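Local coordinates for protein acetylornithine aminotransferase (Aquifex aeolicus, PDB 2EH6) that catalyses the pyridoxal-phosphate-dependent transfer of an amino group from N(2)-acetyl-L-ornithine to 2-oxoglutarate, or the reverse, in arginine biosynthesis, at residues 133-138 and 142-147; 18-23 and 29-34; 221-224 and 228-231. All coordinates share one frame; numbering follows the deposited sequence.

Interaction 1: 133-138 and 142-147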
loop_
_atom_site.group_PDB
_atom_site.type_symbol
_atom_site.label_atom_id
_atom_site.label_comp_id
_atom_site.label_asym_id
_atom_site.label_seq_id
_atom_site.Cartn_x
_atom_site.Cartn_y
_atom_site.Cartn_z
ATOM N N GLY A 133 -3.711 -11.442 -3.758
ATOM C CA GLY A 133 -2.890 -12.463 -3.128
ATOM C C GLY A 133 -3.304 -12.679 -1.685
ATOM O O GLY A 133 -3.537 -13.808 -1.246
ATOM N N SER A 134 -3.414 -11.584 -0.943
ATOM C CA SER A 134 -3.802 -11.650 0.463
ATOM C C SER A 134 -5.250 -12.072 0.622
ATOM O O SER A 134 -5.608 -12.727 1.603
ATOM C CB SER A 134 -3.605 -10.287 1.133
ATOM O OG SER A 134 -2.278 -9.821 0.954
ATOM N N LEU A 135 -6.089 -11.683 -0.332
ATOM C CA LEU A 135 -7.497 -12.035 -0.271
ATOM C C LEU A 135 -7.637 -13.542 -0.409
ATOM O O LEU A 135 -8.505 -14.152 0.207
ATOM C CB LEU A 135 -8.277 -11.335 -1.388
ATOM C CG LEU A 135 -9.795 -11.560 -1.365
ATOM C CD1 LEU A 135 -10.362 -11.069 -0.039
ATOM C CD2 LEU A 135 -10.450 -10.821 -2.526
ATOM N N SER A 136 -6.773 -14.140 -1.224
ATOM C CA SER A 136 -6.806 -15.583 -1.421
ATOM C C SER A 136 -6.394 -16.315 -0.146
ATOM O O SER A 136 -6.926 -17.384 0.157
ATOM C CB SER A 136 -5.896 -15.979 -2.582
ATOM O OG SER A 136 -6.316 -15.333 -3.771
ATOM N N ALA A 137 -5.462 -15.733 0.606
ATOM C CA ALA A 137 -4.998 -16.336 1.857
ATOM C C ALA A 137 -6.021 -16.151 2.975
ATOM O O ALA A 137 -6.070 -16.934 3.924
ATOM C CB ALA A 137 -3.665 -15.724 2.270
ATOM N N THR A 138 -6.828 -15.102 2.867
ATOM C CA THR A 138 -7.851 -14.804 3.863
ATOM C C THR A 138 -8.929 -15.887 3.825
ATOM O O THR A 138 -9.624 -16.055 2.825
ATOM C CB THR A 138 -8.452 -13.411 3.591
ATOM O OG1 THR A 138 -7.433 -12.426 3.795
ATOM C CG2 THR A 138 -9.623 -13.123 4.503
ATOM N N LYS A 142 -16.800 -14.741 2.693
ATOM C CA LYS A 142 -17.629 -13.551 2.539
ATOM C C LYS A 142 -16.859 -12.406 1.890
ATOM O O LYS A 142 -17.449 -11.569 1.209
ATOM C CB LYS A 142 -18.208 -13.102 3.887
ATOM C CG LYS A 142 -17.194 -12.608 4.903
ATOM C CD LYS A 142 -17.905 -12.133 6.162
ATOM C CE LYS A 142 -16.930 -11.590 7.192
ATOM N NZ LYS A 142 -17.636 -11.140 8.422
ATOM N N PHE A 143 -15.545 -12.379 2.090
ATOM C CA PHE A 143 -14.703 -11.334 1.511
ATOM C C PHE A 143 -14.309 -11.654 0.072
ATOM O O PHE A 143 -13.772 -10.799 -0.633
ATOM C CB PHE A 143 -13.431 -11.141 2.346
ATOM C CG PHE A 143 -13.684 -10.591 3.722
ATOM C CD1 PHE A 143 -14.462 -9.451 3.900
ATOM C CD2 PHE A 143 -13.126 -11.203 4.841
ATOM C CE1 PHE A 143 -14.682 -8.925 5.178
ATOM C CE2 PHE A 143 -13.338 -10.686 6.123
ATOM C CZ PHE A 143 -14.116 -9.546 6.291
ATOM N N HIS A 144 -14.579 -12.886 -0.357
ATOM C CA HIS A 144 -14.241 -13.332 -1.709
ATOM C C HIS A 144 -15.373 -13.087 -2.702
ATOM O O HIS A 144 -15.133 -12.785 -3.870
ATOM C CB HIS A 144 -13.932 -14.839 -1.721
ATOM C CG HIS A 144 -12.843 -15.260 -0.780
ATOM N ND1 HIS A 144 -12.703 -16.563 -0.348
ATOM C CD2 HIS A 144 -11.835 -14.563 -0.202
ATOM C CE1 HIS A 144 -11.658 -16.649 0.456
ATOM N NE2 HIS A 144 -11.113 -15.450 0.562
ATOM N N LYS A 145 -16.603 -13.233 -2.225
ATOM C CA LYS A 145 -17.800 -13.090 -3.052
ATOM C C LYS A 145 -17.835 -11.934 -4.049
ATOM O O LYS A 145 -17.833 -10.761 -3.667
ATOM C CB LYS A 145 -19.041 -13.029 -2.155
ATOM C CG LYS A 145 -19.142 -14.188 -1.167
ATOM C CD LYS A 145 -19.023 -15.543 -1.863
ATOM C CE LYS A 145 -19.095 -16.694 -0.866
ATOM N NZ LYS A 145 -18.866 -18.010 -1.530
ATOM N N GLY A 146 -17.882 -12.292 -5.333
ATOM C CA GLY A 146 -17.937 -11.311 -6.398
ATOM C C GLY A 146 -16.589 -10.971 -7.001
ATOM O O GLY A 146 -16.512 -10.277 -8.018
ATOM N N PHE A 147 -15.522 -11.475 -6.389
ATOM C CA PHE A 147 -14.171 -11.188 -6.853
ATOM C C PHE A 147 -13.452 -12.380 -7.491
ATOM O O PHE A 147 -12.380 -12.220 -8.068
ATOM C CB PHE A 147 -13.344 -10.649 -5.678
ATOM C CG PHE A 147 -13.997 -9.491 -4.956
ATOM C CD1 PHE A 147 -14.374 -8.348 -5.647
ATOM C CD2 PHE A 147 -14.213 -9.545 -3.589
ATOM C CE1 PHE A 147 -14.958 -7.271 -4.986
ATOM C CE2 PHE A 147 -14.799 -8.474 -2.912
ATOM C CZ PHE A 147 -15.171 -7.335 -3.611
#

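Interaction 2: 18-23 and 29-34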
loop_
_atom_site.group_PDB
_atom_site.type_symbol
_atom_site.label_atom_id
_atom_site.label_comp_id
_atom_site.label_asym_id
_atom_site.label_seq_id
_atom_site.Cartn_x
_atom_site.Cartn_y
_atom_site.Cartn_z
ATOM N N LYS A 18 -4.494 13.450 21.310
ATOM C CA LYS A 18 -3.456 13.786 22.275
ATOM C C LYS A 18 -3.317 12.625 23.239
ATOM O O LYS A 18 -4.244 12.324 23.992
ATOM C CB LYS A 18 -3.816 15.058 23.050
ATOM C CG LYS A 18 -2.687 15.545 23.947
ATOM C CD LYS A 18 -1.384 15.629 23.156
ATOM C CE LYS A 18 -0.331 16.465 23.863
ATOM N NZ LYS A 18 1.048 15.980 23.543
ATOM N N GLY A 19 -2.162 11.969 23.214
ATOM C CA GLY A 19 -1.949 10.833 24.092
ATOM C C GLY A 19 -2.867 9.685 23.714
ATOM O O GLY A 19 -2.890 9.253 22.560
ATOM N N VAL A 20 -3.626 9.189 24.685
ATOM C CA VAL A 20 -4.548 8.088 24.444
ATOM C C VAL A 20 -5.978 8.594 24.245
ATOM O O VAL A 20 -6.937 7.818 24.304
ATOM C CB VAL A 20 -4.528 7.084 25.619
ATOM C CG1 VAL A 20 -3.174 6.399 25.692
ATOM C CG2 VAL A 20 -4.813 7.807 26.928
ATOM N N TYR A 21 -6.111 9.894 23.995
ATOM C CA TYR A 21 -7.423 10.502 23.783
ATOM C C TYR A 21 -7.608 11.071 22.383
ATOM O O TYR A 21 -6.659 11.540 21.758
ATOM C CB TYR A 21 -7.655 11.635 24.795
ATOM C CG TYR A 21 -7.759 11.162 26.225
ATOM C CD1 TYR A 21 -8.966 10.684 26.735
ATOM C CD2 TYR A 21 -6.636 11.137 27.050
ATOM C CE1 TYR A 21 -9.048 10.183 28.034
ATOM C CE2 TYR A 21 -6.706 10.639 28.344
ATOM C CZ TYR A 21 -7.912 10.161 28.829
ATOM O OH TYR A 21 -7.969 9.641 30.102
ATOM N N LEU A 22 -8.850 11.031 21.910
ATOM C CA LEU A 22 -9.215 11.579 20.612
ATOM C C LEU A 22 -10.341 12.589 20.843
ATOM O O LEU A 22 -11.132 12.446 21.779
ATOM C CB LEU A 22 -9.694 10.475 19.669
ATOM C CG LEU A 22 -8.588 9.683 18.956
ATOM C CD1 LEU A 22 -9.178 8.479 18.237
ATOM C CD2 LEU A 22 -7.882 10.598 17.968
ATOM N N TYR A 23 -10.399 13.611 19.997
ATOM C CA TYR A 23 -11.432 14.643 20.104
ATOM C C TYR A 23 -12.151 14.797 18.774
ATOM O O TYR A 23 -11.507 14.915 17.732
ATOM C CB TYR A 23 -10.795 15.975 20.510
ATOM C CG TYR A 23 -9.993 15.864 21.778
ATOM C CD1 TYR A 23 -8.706 15.319 21.765
ATOM C CD2 TYR A 23 -10.552 16.210 23.007
ATOM C CE1 TYR A 23 -8.001 15.111 22.944
ATOM C CE2 TYR A 23 -9.854 16.005 24.197
ATOM C CZ TYR A 23 -8.582 15.453 24.156
ATOM O OH TYR A 23 -7.902 15.217 25.327
ATOM N N GLU A 29 -14.414 14.413 24.114
ATOM C CA GLU A 29 -13.215 13.630 24.384
ATOM C C GLU A 29 -13.499 12.137 24.465
ATOM O O GLU A 29 -14.492 11.728 25.055
ATOM C CB GLU A 29 -12.600 14.112 25.697
ATOM C CG GLU A 29 -11.268 13.486 26.050
ATOM C CD GLU A 29 -10.722 14.042 27.346
ATOM O OE1 GLU A 29 -11.303 13.742 28.409
ATOM O OE2 GLU A 29 -9.722 14.786 27.299
ATOM N N TYR A 30 -12.621 11.328 23.871
ATOM C CA TYR A 30 -12.786 9.876 23.888
ATOM C C TYR A 30 -11.502 9.146 24.278
ATOM O O TYR A 30 -10.425 9.466 23.775
ATOM C CB TYR A 30 -13.213 9.355 22.511
ATOM C CG TYR A 30 -14.459 9.982 21.940
ATOM C CD1 TYR A 30 -14.408 11.209 21.281
ATOM C CD2 TYR A 30 -15.689 9.330 22.030
ATOM C CE1 TYR A 30 -15.546 11.767 20.720
ATOM C CE2 TYR A 30 -16.831 9.881 21.475
ATOM C CZ TYR A 30 -16.753 11.096 20.819
ATOM O OH TYR A 30 -17.882 11.627 20.246
ATOM N N LEU A 31 -11.626 8.172 25.178
ATOM C CA LEU A 31 -10.485 7.356 25.596
ATOM C C LEU A 31 -10.382 6.329 24.467
ATOM O O LEU A 31 -11.339 5.609 24.178
ATOM C CB LEU A 31 -10.782 6.677 26.940
ATOM C CG LEU A 31 -9.748 5.746 27.592
ATOM C CD1 LEU A 31 -8.396 6.421 27.704
ATOM C CD2 LEU A 31 -10.255 5.347 28.975
ATOM N N ASP A 32 -9.221 6.271 23.829
ATOM C CA ASP A 32 -9.021 5.392 22.687
ATOM C C ASP A 32 -8.506 3.989 22.983
ATOM O O ASP A 32 -7.320 3.790 23.228
ATOM C CB ASP A 32 -8.093 6.091 21.690
ATOM C CG ASP A 32 -7.894 5.297 20.412
ATOM O OD1 ASP A 32 -8.646 4.328 20.177
ATOM O OD2 ASP A 32 -6.989 5.658 19.636
ATOM N N PHE A 33 -9.409 3.016 22.949
ATOM C CA PHE A 33 -9.033 1.630 23.184
ATOM C C PHE A 33 -9.098 0.804 21.903
ATOM O O PHE A 33 -9.295 -0.413 21.938
ATOM C CB PHE A 33 -9.915 1.011 24.269
ATOM C CG PHE A 33 -9.317 1.107 25.641
ATOM C CD1 PHE A 33 -8.984 2.346 26.176
ATOM C CD2 PHE A 33 -9.038 -0.040 26.375
ATOM C CE1 PHE A 33 -8.375 2.444 27.425
ATOM C CE2 PHE A 33 -8.430 0.046 27.622
ATOM C CZ PHE A 33 -8.097 1.289 28.148
ATOM N N VAL A 34 -8.924 1.482 20.773
ATOM C CA VAL A 34 -8.938 0.833 19.466
ATOM C C VAL A 34 -7.683 1.222 18.675
ATOM O O VAL A 34 -7.237 0.485 17.797
ATOM C CB VAL A 34 -10.191 1.240 18.649
ATOM C CG1 VAL A 34 -10.052 0.776 17.210
ATOM C CG2 VAL A 34 -11.438 0.620 19.272
#

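Interaction 3: 221-224 and 228-231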
loop_
_atom_site.group_PDB
_atom_site.type_symbol
_atom_site.label_atom_id
_atom_site.label_comp_id
_atom_site.label_asym_id
_atom_site.label_seq_id
_atom_site.Cartn_x
_atom_site.Cartn_y
_atom_site.Cartn_z
ATOM N N THR A 221 1.441 -7.788 21.736
ATOM C CA THR A 221 1.120 -8.860 22.677
ATOM C C THR A 221 2.052 -8.993 23.890
ATOM O O THR A 221 1.923 -9.939 24.667
ATOM C CB THR A 221 1.068 -10.233 21.965
ATOM O OG1 THR A 221 2.392 -10.626 21.582
ATOM C CG2 THR A 221 0.185 -10.156 20.729
ATOM N N GLY A 222 2.979 -8.058 24.065
ATOM C CA GLY A 222 3.876 -8.151 25.207
ATOM C C GLY A 222 5.306 -8.483 24.820
ATOM O O GLY A 222 6.237 -8.253 25.592
ATOM N N GLU A 223 5.477 -9.045 23.628
ATOM C CA GLU A 223 6.797 -9.383 23.104
ATOM C C GLU A 223 6.922 -8.618 21.795
ATOM O O GLU A 223 5.910 -8.301 21.172
ATOM C CB GLU A 223 6.912 -10.884 22.834
ATOM C CG GLU A 223 6.899 -11.764 24.079
ATOM C CD GLU A 223 8.002 -11.408 25.061
ATOM O OE1 GLU A 223 9.126 -11.097 24.609
ATOM O OE2 GLU A 223 7.748 -11.452 26.283
ATOM N N PHE A 224 8.146 -8.314 21.375
ATOM C CA PHE A 224 8.319 -7.573 20.136
ATOM C C PHE A 224 7.536 -8.257 19.011
ATOM O O PHE A 224 6.752 -7.613 18.314
ATOM C CB PHE A 224 9.792 -7.470 19.761
ATOM C CG PHE A 224 10.076 -6.362 18.798
ATOM C CD1 PHE A 224 10.149 -5.045 19.242
ATOM C CD2 PHE A 224 10.207 -6.622 17.439
ATOM C CE1 PHE A 224 10.344 -3.999 18.342
ATOM C CE2 PHE A 224 10.401 -5.585 16.533
ATOM C CZ PHE A 224 10.470 -4.273 16.984
ATOM N N GLN A 228 7.361 -15.045 19.419
ATOM C CA GLN A 228 8.362 -15.289 20.450
ATOM C C GLN A 228 7.765 -15.905 21.714
ATOM O O GLN A 228 8.482 -16.489 22.524
ATOM C CB GLN A 228 9.085 -13.980 20.787
ATOM C CG GLN A 228 9.730 -13.321 19.577
ATOM C CD GLN A 228 10.337 -11.970 19.899
ATOM O OE1 GLN A 228 9.706 -11.131 20.534
ATOM N NE2 GLN A 228 11.564 -11.748 19.446
ATOM N N HIS A 229 6.456 -15.775 21.886
ATOM C CA HIS A 229 5.792 -16.350 23.050
ATOM C C HIS A 229 5.877 -17.875 22.997
ATOM O O HIS A 229 5.779 -18.552 24.020
ATOM C CB HIS A 229 4.315 -15.944 23.082
ATOM C CG HIS A 229 4.068 -14.552 23.579
ATOM N ND1 HIS A 229 4.289 -14.179 24.888
ATOM C CD2 HIS A 229 3.574 -13.456 22.953
ATOM C CE1 HIS A 229 3.937 -12.915 25.049
ATOM N NE2 HIS A 229 3.499 -12.454 23.890
ATOM N N PHE A 230 6.062 -18.410 21.795
ATOM C CA PHE A 230 6.123 -19.856 21.607
ATOM C C PHE A 230 7.456 -20.321 21.032
ATOM O O PHE A 230 7.567 -21.446 20.542
ATOM C CB PHE A 230 4.986 -20.285 20.683
ATOM C CG PHE A 230 3.640 -19.776 21.109
ATOM C CD1 PHE A 230 2.884 -20.469 22.049
ATOM C CD2 PHE A 230 3.139 -18.584 20.590
ATOM C CE1 PHE A 230 1.647 -19.982 22.469
ATOM C CE2 PHE A 230 1.903 -18.088 21.001
ATOM C CZ PHE A 230 1.156 -18.788 21.942
ATOM N N ASN A 231 8.463 -19.457 21.090
ATOM C CA ASN A 231 9.785 -19.786 20.570
ATOM C C ASN A 231 9.716 -20.386 19.169
ATOM O O ASN A 231 10.423 -21.343 18.854
ATOM C CB ASN A 231 10.497 -20.761 21.515
ATOM C CG ASN A 231 10.787 -20.147 22.872
ATOM O OD1 ASN A 231 11.474 -19.127 22.968
ATOM N ND2 ASN A 231 10.265 -20.762 23.927
HETATM O O HOH W 1 10.239 -9.554 22.931
#

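Interaction 1: 133-138 and 142-147
Leu135 CG lies opposite its backbone N across the CA-CB bond (chi1 -176°), while His144 holds its ring beside its backbone N (chi1 -56°), and the two side chains overlap head to tail: leucine from helix to loop, imidazole from loop to helix end. The pair is a worked example of how the last turn of a helix can be tied to the chain that leaves it. His144 NE2 arrives between two carbonyl oxygens, 2.9 Å from Leu135 O and 2.8 Å from Thr138 O. Both hydrogen bonds are weak, because a single N-H is divided between two acceptors and points straight at neither; Thr138 O sits at the ring edge, near its plane. Two weak bonds shared in this way would be expected to limit the rotation of the imidazole. Leu135 CD1 also meets that ring in its plane, at the edge, 3.8 Å from His144 CD2, and reaches Phe143 CB at 3.9 Å. The other branch, CD2, comes within 4.1 Å of Phe147 CD2, the two side chains lying roughly perpendicular. Thr138 adds CG2 against Phe143 CD2 at 4.0 Å. Its OG1 turns back to donate to Ser134 O over 2.9 Å, from the face of that carbonyl opposite the one met by Thr138 N. Beyond the two segments, Phe143 touches Arg130, predicted to bind acetylornithine, and Ser134 OG bonds Thr96, a cofactor-binding residue. Lys104 of the second subunit makes a cation-pi contact with Phe147, and Arg107 of that subunit bonds its carbonyl. The arrangement is a helix C-terminal turn joined to the following loop, placed beside the active site and at the dimer interface of a class-III aminotransferase.

Interaction 2: 18-23 and 29-34
Tyr23 OH donates to Glu29 OE2 over 2.7 Å by way of the anti lone pair, the one directed away from the other carboxylate oxygen, and this is the least ordinary feature of an otherwise regular beta hairpin. Glu29 gets there as an extended chain, with CG opposite its backbone N across the CA-CB bond (chi1 -174°), following the course of the Tyr23 side chain. Its CG lies 3.4 Å from Tyr23 CE2 and 3.7 Å from Tyr21 CD1, so the glutamate threads between two tyrosines of the partner strand. OE2 stands at the edge of the Tyr23 ring and over one face of Tyr21. Tyr21 itself pairs with Leu31, whose CD1 is 3.8 Å from its CE1 and also touches Val20.

The backbones illustrate the alternation of an antiparallel ladder. Leu22 and Tyr30 form the hydrogen-bonded pair, with Leu22 N to Tyr30 O at 2.9 Å and the return bond from Tyr30 N to Leu22 O at 2.8 Å; Tyr21-Leu31 and Tyr23-Glu29 are non-hydrogen-bonded pairs on either side. Asp32 N prolongs the ladder to Val20 O at 2.8 Å, just where a type II' turn from Lys18 to Tyr21 brings the chain in from the preceding strand.

On the sheet face of Leu22 and Tyr30, Leu22 CD1 packs near the Asp32 carboxylate, and the Leu22 side chain also meets Leu60 of the second subunit, while Tyr30 OH bonds Asp24. Asp32 OD1 takes Val34 N at 2.9 Å in an Asx turn and also accepts from Ser35 N. Two backbone N-H groups on one buried oxygen would favour a charged Asp32, and the tyrosine hydroxyl would likewise be expected to steady negative charge on Glu29 at the more open margin of the hairpin.

Interaction 3: 221-224 and 228-231
The long connection between strands 208-212 and 236-239 folds back on itself, with a short 3-10 segment at 228-229, where Thr221 and Glu223 meet His229, in the part of the chain that follows the cofactor-pocket residues Asp212, Val214 and Gln215. His229 NE2 donates to Thr221 O over 3.1 Å, approaching from well above the carbonyl plane, and is hydrogen-bonded to Thr221 OG1 at the same length. One ring nitrogen thus meets both oxygens of a single residue. With Glu223 CG beside its backbone N (chi1 -68°), CG lies over a face of the imidazole, 3.5 Å from its centroid, in a CH-pi contact; the bend at chi2 then turns the carboxylate, whose plane is almost perpendicular to the ring. Beside this, a water joins two polar groups across the loop: it accepts from Phe224 N at 2.9 Å and donates to Gln228 OE1, also at 2.9 Å. Gln228 OE1 has a further donor in Tyr225 N, so its amide oxygen is gripped within the turn. Around the loop, Arg296 of helix 275-308 bonds Gly222 O, His229 rests on Arg317 of strand 313-317, and Phe230 packs on helix 192-205.

In the fold
Taken from the N terminus, the three contacts show a common economy: each closes a short excursion of the chain, and they follow in series, neither nested nor crossed. Interaction 2 comes first and zips a hairpin at one side of the mixed sheet that begins with strand 12-18. Interaction 1 then closes the turn after helix 132-137, ahead of strand 154-157, an edge strand of the other sheet. Interaction 3 closes a short turn within the connection between that sheet's neighbouring parallel strands 208-212 and 236-239, its centre about 29 Å from that of interaction 1 and across the middle of the chain. None touches another, but interactions 1 and 2 both reach the second subunit, whereas interaction 3 stays within its own.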